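Local structure of cytochrome C3 (Desulfovibrio desulfuricans, 1UP9) at residues A3-P8 / F20-H25; S78-H83 / D96-A101. The protein probably carries electrons as a small tetraheme cytochrome, holding four covalently attached, bis-histidine-ligated heme c groups in a single chain. One frame throughout, in Å; residues are numbered along the deposited sequence.

Interaction 1: A3-P8 / F20-H25; sequences AVPDKP and FPHAPH. With HEC (heme c), chain B; SO4 (sulfate ion), chain F.
Residues 3-8 run as an extended, proline-rich strip past the turn at 20-25, with the CA atoms 6.6 Å apart at Pro5 and His22 but 4.3 Å apart at Pro8 and Pro21, where Pro8 CA makes a CA-H...O contact with Phe20 O. Together they build one axial side of a bis-histidine heme site of the class III cytochrome c fold: His22 NE2 binds the heme iron at 2.0 Å, and His34 is the other axial ligand. The imidazole, with CG anti to the carbonyl carbon (chi1 -81°), is sandwiched between two nonpolar groups. The Pro5 ring covers one face in a CH-pi contact, CD lying 3.6 Å from the ring centroid, while Phe20 CE2 sits over the opposite face. Proline suits this place because its rigid ring can press on imidazole and porphyrin; Pro5 CD also meets heme C4A. Val4 CG2, anti to the backbone N, reaches His22 CD2 obliquely, so a third carbon group packs beside the ring. Phe20 brings CE2 and CZ against the heme meso carbon CHD, packing beside the ligand. One water bridges the segments, 2.7 Å from Lys7 O and within hydrogen-bonding distance of Phe20 O, and accepts from His22 N and ND1. The proton on ND1 has a partner, which would favour electron donation from NE2 to iron. A sulfate, probably from the crystallisation liquor, accepts from Ala23 N, and His22 N also makes a weak bond to its O3. His25, an axial ligand of another heme, gives ND1-H to Pro21 O at 2.8 Å, with the oxygen in its ring plane.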
ATOM      1  N   ALA A   3       3.053  17.367  -4.659  1.00 25.20           N
ATOM      2  CA  ALA A   3       4.333  17.111  -4.019  1.00 23.80           C
ATOM      3  C   ALA A   3       4.352  15.748  -3.333  1.00 23.07           C
ATOM      4  O   ALA A   3       3.389  15.463  -2.600  1.00 27.83           O
ATOM      5  CB  ALA A   3       4.653  18.124  -2.930  1.00 22.69           C
ATOM      6  N   VAL A   4       5.411  14.976  -3.523  1.00 23.93           N
ATOM      7  CA  VAL A   4       5.461  13.721  -2.721  1.00 22.67           C
ATOM      8  C   VAL A   4       5.627  14.083  -1.255  1.00 23.86           C
ATOM      9  O   VAL A   4       6.387  14.971  -0.885  1.00 27.46           O
ATOM     10  CB  VAL A   4       6.583  12.793  -3.207  1.00 21.56           C
ATOM     11  CG1 VAL A   4       7.979  13.273  -2.799  1.00 24.00           C
ATOM     12  CG2 VAL A   4       6.409  11.358  -2.739  1.00 20.97           C
ATOM     13  N   PRO A   5       4.913  13.410  -0.373  1.00 21.76           N
ATOM     14  CA  PRO A   5       5.155  13.652   1.065  1.00 22.31           C
ATOM     15  C   PRO A   5       6.611  13.378   1.463  1.00 23.70           C
ATOM     16  O   PRO A   5       7.251  12.375   1.096  1.00 24.90           O
ATOM     17  CB  PRO A   5       4.174  12.687   1.738  1.00 20.92           C
ATOM     18  CG  PRO A   5       3.096  12.461   0.720  1.00 20.94           C
ATOM     19  CD  PRO A   5       3.839  12.433  -0.621  1.00 21.19           C
ATOM     20  N   ASP A   6       7.184  14.293   2.269  1.00 24.43           N
ATOM     21  CA  ASP A   6       8.588  14.128   2.663  1.00 23.91           C
ATOM     22  C   ASP A   6       8.713  13.626   4.108  1.00 22.11           C
ATOM     23  O   ASP A   6       9.836  13.646   4.632  1.00 24.27           O
ATOM     24  CB  ASP A   6       9.400  15.395   2.467  1.00 27.36           C
ATOM     25  CG  ASP A   6       8.953  16.604   3.244  1.00 33.21           C
ATOM     26  OD1 ASP A   6       8.064  16.427   4.124  1.00 35.83           O
ATOM     27  OD2 ASP A   6       9.517  17.699   2.971  1.00 37.97           O
ATOM     28  N   LYS A   7       7.629  13.175   4.718  1.00 20.82           N
ATOM     29  CA  LYS A   7       7.551  12.524   6.027  1.00 19.17           C
ATOM     30  C   LYS A   7       6.610  11.321   5.941  1.00 16.28           C
ATOM     31  O   LYS A   7       5.757  11.316   5.017  1.00 17.70           O
ATOM     32  CB  LYS A   7       7.046  13.475   7.128  1.00 23.49           C
ATOM     33  CG  LYS A   7       7.968  14.646   7.441  0.56 25.05           C
ATOM     34  CD  LYS A   7       7.173  15.828   7.954  0.56 27.61           C
ATOM     35  CE  LYS A   7       6.495  16.597   6.837  0.56 27.57           C
ATOM     36  NZ  LYS A   7       7.198  17.855   6.474  0.56 29.58           N
ATOM     37  N   PRO A   8       6.689  10.328   6.820  1.00 16.17           N
ATOM     38  CA  PRO A   8       5.698   9.260   6.817  1.00 16.27           C
ATOM     39  C   PRO A   8       4.285   9.831   6.932  1.00 15.98           C
ATOM     40  O   PRO A   8       4.078  10.804   7.649  1.00 18.11           O
ATOM     41  CB  PRO A   8       6.106   8.437   8.042  1.00 16.71           C
ATOM     42  CG  PRO A   8       7.603   8.683   8.157  1.00 15.87           C
ATOM     43  CD  PRO A   8       7.712  10.178   7.913  1.00 16.01           C
ATOM     44  N   PHE A  20       3.131   5.253   6.295  1.00 15.07           N
ATOM     45  CA  PHE A  20       3.726   4.903   5.006  1.00 14.70           C
ATOM     46  C   PHE A  20       4.875   5.882   4.702  1.00 14.76           C
ATOM     47  O   PHE A  20       4.624   7.112   4.591  1.00 15.60           O
ATOM     48  CB  PHE A  20       2.671   4.921   3.878  1.00 14.91           C
ATOM     49  CG  PHE A  20       3.365   4.738   2.521  1.00 14.16           C
ATOM     50  CD1 PHE A  20       3.821   3.506   2.099  1.00 15.71           C
ATOM     51  CD2 PHE A  20       3.540   5.867   1.705  1.00 14.88           C
ATOM     52  CE1 PHE A  20       4.464   3.380   0.892  1.00 14.40           C
ATOM     53  CE2 PHE A  20       4.179   5.744   0.483  1.00 15.84           C
ATOM     54  CZ  PHE A  20       4.635   4.498   0.079  1.00 16.14           C
ATOM     55  N   PRO A  21       6.100   5.411   4.543  1.00 14.18           N
ATOM     56  CA  PRO A  21       7.213   6.287   4.171  1.00 13.84           C
ATOM     57  C   PRO A  21       7.470   6.315   2.670  1.00 14.05           C
ATOM     58  O   PRO A  21       7.733   5.236   2.076  1.00 15.15           O
ATOM     59  CB  PRO A  21       8.414   5.593   4.875  1.00 13.54           C
ATOM     60  CG  PRO A  21       8.093   4.136   4.866  1.00 13.77           C
ATOM     61  CD  PRO A  21       6.589   4.023   4.747  1.00 15.05           C
ATOM     62  N   HIS A  22       7.400   7.473   2.037  1.00 15.16           N
ATOM     63  CA  HIS A  22       7.688   7.523   0.615  1.00 14.69           C
ATOM     64  C   HIS A  22       9.173   7.312   0.341  1.00 15.41           C
ATOM     65  O   HIS A  22       9.521   6.815  -0.762  1.00 16.25           O
ATOM     66  CB  HIS A  22       7.269   8.849  -0.049  1.00 16.35           C
ATOM     67  CG  HIS A  22       5.805   8.843  -0.363  1.00 16.77           C
ATOM     68  ND1 HIS A  22       4.807   9.104   0.564  1.00 17.32           N
ATOM     69  CD2 HIS A  22       5.131   8.613  -1.499  1.00 16.97           C
ATOM     70  CE1 HIS A  22       3.606   9.041  -0.008  1.00 16.54           C
ATOM     71  NE2 HIS A  22       3.766   8.734  -1.296  1.00 16.70           N
ATOM     72  N   ALA A  23      10.121   7.667   1.219  1.00 17.53           N
ATOM     73  CA  ALA A  23      11.531   7.702   0.856  1.00 18.35           C
ATOM     74  C   ALA A  23      12.059   6.352   0.388  1.00 17.39           C
ATOM     75  O   ALA A  23      12.772   6.350  -0.634  1.00 18.45           O
ATOM     76  CB  ALA A  23      12.412   8.210   1.979  1.00 20.97           C
ATOM     77  N   PRO A  24      11.811   5.217   1.026  1.00 17.57           N
ATOM     78  CA  PRO A  24      12.280   3.926   0.526  0.56 17.44           C
ATOM     79  C   PRO A  24      11.740   3.577  -0.853  1.00 16.59           C
ATOM     80  O   PRO A  24      12.281   2.653  -1.489  1.00 18.31           O
ATOM     81  CB  PRO A  24      11.773   2.933   1.594  0.56 19.31           C
ATOM     82  CG  PRO A  24      11.713   3.770   2.838  0.56 19.80           C
ATOM     83  CD  PRO A  24      11.135   5.084   2.351  0.56 18.53           C
ATOM     84  N   HIS A  25      10.668   4.284  -1.240  1.00 15.53           N
ATOM     85  CA  HIS A  25       9.995   3.970  -2.502  1.00 16.68           C
ATOM     86  C   HIS A  25      10.365   4.976  -3.562  1.00 15.69           C
ATOM     87  O   HIS A  25       9.675   5.056  -4.591  1.00 16.45           O
ATOM     88  CB  HIS A  25       8.473   3.942  -2.251  1.00 15.90           C
ATOM     89  CG  HIS A  25       8.078   2.927  -1.212  1.00 13.58           C
ATOM     90  ND1 HIS A  25       7.893   3.283   0.122  1.00 15.17           N
ATOM     91  CD2 HIS A  25       7.904   1.602  -1.257  1.00 13.54           C
ATOM     92  CE1 HIS A  25       7.583   2.218   0.826  1.00 14.13           C
ATOM     93  NE2 HIS A  25       7.598   1.158   0.001  1.00 13.93           N
TER
HETATM   94 FE   HEC B 201       2.298   8.488  -2.648  1.00 16.98          FE
HETATM   95  CHA HEC B 201       0.234   9.490  -0.102  1.00 19.91           C
HETATM   96  CHB HEC B 201       2.229  11.562  -3.940  1.00 22.45           C
HETATM   97  CHC HEC B 201       4.773   7.575  -4.851  1.00 15.43           C
HETATM   98  CHD HEC B 201       1.857   5.185  -1.794  1.00 14.56           C
HETATM   99  NA  HEC B 201       1.463  10.219  -2.088  1.00 18.92           N
HETATM  100  C1A HEC B 201       0.559  10.451  -1.045  1.00 18.48           C
HETATM  101  C2A HEC B 201       0.057  11.808  -1.122  1.00 22.79           C
HETATM  102  C3A HEC B 201       0.645  12.383  -2.179  1.00 22.39           C
HETATM  103  C4A HEC B 201       1.491  11.390  -2.807  1.00 19.90           C
HETATM  104  CMA HEC B 201       0.516  13.837  -2.678  1.00 24.91           C
HETATM  105  CAA HEC B 201      -0.970  12.420  -0.174  1.00 31.80           C
HETATM  106  CBA HEC B 201      -2.403  12.144  -0.688  1.00 40.37           C
HETATM  107  CGA HEC B 201      -2.839  10.706  -0.453  1.00 43.97           C
HETATM  108  O1A HEC B 201      -2.955   9.963  -1.465  1.00 41.68           O
HETATM  109  O2A HEC B 201      -3.045  10.394   0.753  1.00 54.70           O
HETATM  110  NB  HEC B 201       3.348   9.429  -4.056  1.00 17.91           N
HETATM  111  C1B HEC B 201       3.136  10.709  -4.506  1.00 18.66           C
HETATM  112  C2B HEC B 201       3.999  10.990  -5.642  1.00 20.13           C
HETATM  113  C3B HEC B 201       4.735   9.874  -5.855  1.00 17.76           C
HETATM  114  C4B HEC B 201       4.300   8.880  -4.904  1.00 16.83           C
HETATM  115  CMB HEC B 201       4.024  12.335  -6.364  1.00 21.08           C
HETATM  116  CAB HEC B 201       5.841   9.603  -6.865  1.00 18.45           C
HETATM  117  CBB HEC B 201       6.982  10.651  -6.775  1.00 21.72           C
HETATM  118  NC  HEC B 201       3.123   6.758  -3.192  1.00 14.63           N
HETATM  119  C1C HEC B 201       4.161   6.568  -4.116  1.00 15.43           C
HETATM  120  C2C HEC B 201       4.477   5.168  -4.228  1.00 14.35           C
HETATM  121  C3C HEC B 201       3.652   4.530  -3.424  1.00 13.81           C
HETATM  122  C4C HEC B 201       2.815   5.484  -2.753  1.00 14.98           C
HETATM  123  CMC HEC B 201       5.547   4.670  -5.207  1.00 15.91           C
HETATM  124  CAC HEC B 201       3.494   3.016  -3.214  1.00 14.42           C
HETATM  125  CBC HEC B 201       4.816   2.249  -2.929  1.00 15.23           C
HETATM  126  ND  HEC B 201       1.230   7.542  -1.250  1.00 16.25           N
HETATM  127  C1D HEC B 201       1.174   6.159  -1.079  1.00 14.89           C
HETATM  128  C2D HEC B 201       0.284   5.874   0.030  1.00 15.39           C
HETATM  129  C3D HEC B 201      -0.174   7.052   0.513  1.00 16.79           C
HETATM  130  C4D HEC B 201       0.419   8.113  -0.278  1.00 18.04           C
HETATM  131  CMD HEC B 201      -0.030   4.471   0.511  1.00 17.08           C
HETATM  132  CAD HEC B 201      -1.164   7.263   1.665  1.00 17.47           C
HETATM  133  CBD HEC B 201      -2.594   7.425   1.099  1.00 21.72           C
HETATM  134  CGD HEC B 201      -3.696   7.288   2.117  1.00 27.12           C
HETATM  135  O1D HEC B 201      -4.671   6.594   1.761  1.00 36.38           O
HETATM  136  O2D HEC B 201      -3.588   7.821   3.203  1.00 33.74           O
HETATM  137  S   SO4 F 205       9.237   9.260   4.371  0.63 21.26           S
HETATM  138  O1  SO4 F 205      10.379   8.269   3.886  0.63 27.81           O
HETATM  139  O2  SO4 F 205       9.762  10.584   4.053  0.63 34.72           O
HETATM  140  O3  SO4 F 205       8.061   9.052   3.861  0.63 38.55           O
HETATM  141  O4  SO4 F 205       9.286   9.251   5.805  0.63 37.04           O
HETATM  142  O   HOH W   1       5.400   9.315   3.235  1.00 17.50           O

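Interaction 2: S78-H83 / D96-A101; sequences SCLACH and DLTGCA. With HEC (heme c), chain D.
His83 closes the CXXCH heme-attachment motif of helix 79-89, and its side chain carries the contact with the end of helix 94-98. Its CB points toward the second segment, 4.0 Å from Thr98 CG2. With CG anti to the carbonyl carbon (chi1 -76°), the ring crosses the Leu97 side chain at about a right angle. ND1 donates to Leu97 O at 2.8 Å, with an N-H...O angle of 157°; the oxygen lies near the imidazole plane, and the proton meets a lone pair in the carbonyl plane. On the far side of the ring NE2 binds the heme iron at 2.0 Å, CD2 and CE1 leaning toward pyrrole nitrogens NC and NA. Histidine can do both jobs because its two nitrogens point in different directions: the iron bond and the hydrogen bond together fix the rotation of the ring, and the carbonyl would make the imidazole a somewhat stronger electron donor. Leu97 also covers one ring face, CD1 standing over its centre, while CD2 touches heme CHA; a branched aliphatic side chain can pack on ligand and porphyrin together. Leu80 adds a second nonpolar contact, CD1 lying 3.9 Å from Thr98 CA. The Thr98 methyl faces this helix, whereas OG1 turns back to Lys94 O. Cys79 SG and Cys82 SG are each bonded to the porphyrin at 1.8 Å, through CAB and CAC, and the helix turn between them sets their spacing. Ser78 caps the start of that helix, its short hydroxyl side chain suiting an N-cap: OG, also hydrogen-bonded to Ala70 O, accepts from Ala81 N at 3.0 Å.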
ATOM      1  N   SER A  78      -0.144  -4.442  -4.952  1.00 21.09           N
ATOM      2  CA  SER A  78      -0.322  -4.201  -3.536  1.00 18.76           C
ATOM      3  C   SER A  78       1.014  -4.164  -2.796  1.00 16.53           C
ATOM      4  O   SER A  78       2.071  -4.579  -3.241  1.00 16.85           O
ATOM      5  CB  SER A  78      -1.197  -5.309  -2.898  1.00 19.85           C
ATOM      6  OG  SER A  78      -0.340  -6.458  -2.820  1.00 18.14           O
ATOM      7  N   CYS A  79       0.926  -3.622  -1.561  1.00 15.89           N
ATOM      8  CA  CYS A  79       2.118  -3.540  -0.714  1.00 15.77           C
ATOM      9  C   CYS A  79       2.738  -4.920  -0.536  1.00 13.90           C
ATOM     10  O   CYS A  79       3.950  -5.067  -0.717  1.00 14.04           O
ATOM     11  CB  CYS A  79       1.784  -3.029   0.695  1.00 15.82           C
ATOM     12  SG  CYS A  79       0.687  -1.557   0.757  1.00 15.59           S
ATOM     13  N   LEU A  80       1.910  -5.895  -0.140  1.00 14.94           N
ATOM     14  CA  LEU A  80       2.494  -7.206   0.183  1.00 16.01           C
ATOM     15  C   LEU A  80       2.938  -7.931  -1.072  1.00 16.56           C
ATOM     16  O   LEU A  80       3.879  -8.734  -0.984  1.00 16.72           O
ATOM     17  CB  LEU A  80       1.501  -8.071   0.977  1.00 16.51           C
ATOM     18  CG  LEU A  80       1.499  -7.898   2.474  1.00 17.50           C
ATOM     19  CD1 LEU A  80       2.774  -8.514   3.054  1.00 26.88           C
ATOM     20  CD2 LEU A  80       1.429  -6.450   2.874  1.00 20.55           C
ATOM     21  N   ALA A  81       2.313  -7.673  -2.241  1.00 16.33           N
ATOM     22  CA  ALA A  81       2.790  -8.339  -3.471  1.00 16.86           C
ATOM     23  C   ALA A  81       4.188  -7.902  -3.791  1.00 16.52           C
ATOM     24  O   ALA A  81       5.095  -8.687  -4.054  1.00 16.35           O
ATOM     25  CB  ALA A  81       1.861  -7.997  -4.618  1.00 19.72           C
ATOM     26  N   CYS A  82       4.425  -6.584  -3.782  1.00 15.08           N
ATOM     27  CA  CYS A  82       5.788  -6.149  -4.103  1.00 14.54           C
ATOM     28  C   CYS A  82       6.742  -6.511  -3.006  1.00 14.11           C
ATOM     29  O   CYS A  82       7.839  -7.008  -3.279  1.00 14.33           O
ATOM     30  CB  CYS A  82       5.828  -4.613  -4.332  1.00 15.36           C
ATOM     31  SG  CYS A  82       7.537  -4.155  -4.761  1.00 15.05           S
ATOM     32  N   HIS A  83       6.375  -6.346  -1.729  1.00 14.22           N
ATOM     33  CA  HIS A  83       7.314  -6.719  -0.668  1.00 13.70           C
ATOM     34  C   HIS A  83       7.668  -8.202  -0.724  1.00 13.75           C
ATOM     35  O   HIS A  83       8.816  -8.523  -0.392  1.00 14.61           O
ATOM     36  CB  HIS A  83       6.705  -6.341   0.701  1.00 13.87           C
ATOM     37  CG  HIS A  83       6.794  -4.871   0.953  1.00 13.22           C
ATOM     38  ND1 HIS A  83       6.495  -4.415   2.230  1.00 13.88           N
ATOM     39  CD2 HIS A  83       7.164  -3.801   0.212  1.00 13.50           C
ATOM     40  CE1 HIS A  83       6.658  -3.107   2.244  1.00 12.66           C
ATOM     41  NE2 HIS A  83       7.057  -2.677   1.042  1.00 12.69           N
ATOM     42  N   ASP A  96      10.601  -7.432   8.516  1.00 15.15           N
ATOM     43  CA  ASP A  96      10.404  -6.000   8.412  1.00 14.60           C
ATOM     44  C   ASP A  96       9.322  -5.624   7.392  1.00 13.71           C
ATOM     45  O   ASP A  96       8.524  -4.720   7.602  1.00 13.76           O
ATOM     46  CB  ASP A  96      11.688  -5.294   7.943  1.00 15.33           C
ATOM     47  CG  ASP A  96      12.698  -5.060   9.036  1.00 19.17           C
ATOM     48  OD1 ASP A  96      12.402  -5.237  10.232  1.00 21.28           O
ATOM     49  OD2 ASP A  96      13.862  -4.732   8.728  1.00 28.91           O
ATOM     50  N   LEU A  97       9.323  -6.320   6.238  1.00 13.74           N
ATOM     51  CA  LEU A  97       8.447  -5.918   5.137  1.00 13.87           C
ATOM     52  C   LEU A  97       7.192  -6.769   4.953  1.00 13.76           C
ATOM     53  O   LEU A  97       6.276  -6.385   4.199  1.00 14.21           O
ATOM     54  CB  LEU A  97       9.213  -5.946   3.800  1.00 15.32           C
ATOM     55  CG  LEU A  97      10.425  -5.015   3.679  1.00 18.99           C
ATOM     56  CD1 LEU A  97      10.867  -4.988   2.209  1.00 18.33           C
ATOM     57  CD2 LEU A  97      10.237  -3.658   4.264  1.00 21.95           C
ATOM     58  N   THR A  98       7.125  -7.935   5.607  1.00 14.27           N
ATOM     59  CA  THR A  98       5.943  -8.773   5.390  1.00 14.12           C
ATOM     60  C   THR A  98       5.372  -9.276   6.702  1.00 15.23           C
ATOM     61  O   THR A  98       4.308  -9.932   6.657  1.00 16.26           O
ATOM     62  CB  THR A  98       6.210  -9.985   4.468  1.00 15.22           C
ATOM     63  OG1 THR A  98       7.129 -10.934   5.068  1.00 16.77           O
ATOM     64  CG2 THR A  98       6.766  -9.528   3.116  1.00 15.47           C
ATOM     65  N   GLY A  99       5.997  -9.051   7.863  1.00 15.17           N
ATOM     66  CA  GLY A  99       5.411  -9.609   9.074  1.00 16.89           C
ATOM     67  C   GLY A  99       4.136  -8.914   9.510  1.00 16.68           C
ATOM     68  O   GLY A  99       3.963  -7.692   9.379  1.00 17.01           O
ATOM     69  N   CYS A 100       3.260  -9.711  10.121  1.00 17.38           N
ATOM     70  CA  CYS A 100       1.999  -9.175  10.625  1.00 18.86           C
ATOM     71  C   CYS A 100       2.197  -8.539  11.998  1.00 19.05           C
ATOM     72  O   CYS A 100       1.312  -7.789  12.365  1.00 19.70           O
ATOM     73  CB  CYS A 100       0.908 -10.278  10.716  1.00 19.02           C
ATOM     74  SG  CYS A 100       0.789 -11.301   9.219  1.00 18.61           S
ATOM     75  N   ALA A 101       3.299  -8.841  12.661  1.00 19.94           N
ATOM     76  CA  ALA A 101       3.643  -8.199  13.934  1.00 21.81           C
ATOM     77  C   ALA A 101       5.161  -7.987  13.970  1.00 21.30           C
ATOM     78  O   ALA A 101       5.915  -8.765  13.366  1.00 22.33           O
ATOM     79  CB  ALA A 101       3.208  -8.989  15.141  1.00 29.06           C
TER
HETATM   80 FE   HEC D 203       7.323  -0.758   0.511  1.00 13.54          FE
HETATM   81  CHA HEC D 203      10.277  -0.547   2.202  1.00 14.54           C
HETATM   82  CHB HEC D 203       5.602   0.123   3.384  1.00 14.79           C
HETATM   83  CHC HEC D 203       4.375  -0.724  -1.215  1.00 13.45           C
HETATM   84  CHD HEC D 203       9.008  -1.689  -2.325  1.00 13.52           C
HETATM   85  NA  HEC D 203       7.832  -0.362   2.379  1.00 13.71           N
HETATM   86  C1A HEC D 203       9.109  -0.306   2.900  1.00 14.38           C
HETATM   87  C2A HEC D 203       9.056  -0.024   4.324  1.00 15.20           C
HETATM   88  C3A HEC D 203       7.781   0.186   4.654  1.00 13.72           C
HETATM   89  C4A HEC D 203       6.991  -0.000   3.448  1.00 13.53           C
HETATM   90  CMA HEC D 203       7.192   0.518   6.027  1.00 16.28           C
HETATM   91  CAA HEC D 203      10.296  -0.102   5.242  1.00 19.22           C
HETATM   92  CBA HEC D 203      10.920   1.295   5.467  1.00 21.02           C
HETATM   93  CGA HEC D 203      11.969   1.188   6.576  1.00 29.02           C
HETATM   94  O1A HEC D 203      13.142   1.212   6.194  1.00 46.82           O
HETATM   95  O2A HEC D 203      11.557   1.080   7.737  1.00 28.36           O
HETATM   96  NB  HEC D 203       5.435  -0.364   0.986  1.00 12.67           N
HETATM   97  C1B HEC D 203       4.859  -0.082   2.234  1.00 12.98           C
HETATM   98  C2B HEC D 203       3.412  -0.006   2.140  1.00 14.22           C
HETATM   99  C3B HEC D 203       3.110  -0.202   0.840  1.00 13.62           C
HETATM  100  C4B HEC D 203       4.355  -0.450   0.137  1.00 12.56           C
HETATM  101  CMB HEC D 203       2.498   0.227   3.350  1.00 14.94           C
HETATM  102  CAB HEC D 203       1.781  -0.251   0.115  1.00 15.58           C
HETATM  103  CBB HEC D 203       0.969   1.073   0.332  1.00 16.34           C
HETATM  104  NC  HEC D 203       6.799  -1.163  -1.358  1.00 13.59           N
HETATM  105  C1C HEC D 203       5.534  -1.106  -1.892  1.00 13.59           C
HETATM  106  C2C HEC D 203       5.551  -1.499  -3.289  1.00 14.09           C
HETATM  107  C3C HEC D 203       6.838  -1.805  -3.608  1.00 14.22           C
HETATM  108  C4C HEC D 203       7.622  -1.562  -2.393  1.00 13.26           C
HETATM  109  CMC HEC D 203       4.265  -1.575  -4.132  1.00 16.14           C
HETATM  110  CAC HEC D 203       7.465  -2.334  -4.894  1.00 14.81           C
HETATM  111  CBC HEC D 203       6.794  -1.935  -6.198  1.00 16.94           C
HETATM  112  ND  HEC D 203       9.222  -1.107   0.049  1.00 12.79           N
HETATM  113  C1D HEC D 203       9.753  -1.425  -1.195  1.00 13.10           C
HETATM  114  C2D HEC D 203      11.186  -1.442  -1.146  1.00 13.70           C
HETATM  115  C3D HEC D 203      11.532  -1.119   0.109  1.00 14.06           C
HETATM  116  C4D HEC D 203      10.340  -0.892   0.871  1.00 13.28           C
HETATM  117  CMD HEC D 203      12.085  -1.709  -2.365  1.00 17.63           C
HETATM  118  CAD HEC D 203      12.966  -0.940   0.603  1.00 16.55           C
HETATM  119  CBD HEC D 203      13.581  -2.329   0.891  1.00 18.61           C
HETATM  120  CGD HEC D 203      15.089  -2.192   1.072  1.00 18.25           C
HETATM  121  O1D HEC D 203      15.446  -1.508   2.047  1.00 23.85           O
HETATM  122  O2D HEC D 203      15.828  -2.753   0.235  1.00 22.68           O

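Interaction 1 closes before interaction 2 opens along the chain, and their centres lie about 17 Å apart within one class III cytochrome c fold. The first joins the N-terminal loop to the turn that follows strand 17-20; the second joins helices 79-89 and 94-98 near the C-terminus. They meet at a single heme: His25 of 20-25 and His83 of 78-83 bind its iron from the two axial sides, their NE2 atoms 4.0 Å apart across the metal. Since the turn at 20-25 also supplies His22 to a different heme, this short loop ties two hemes together, an arrangement that would suit electron exchange between them.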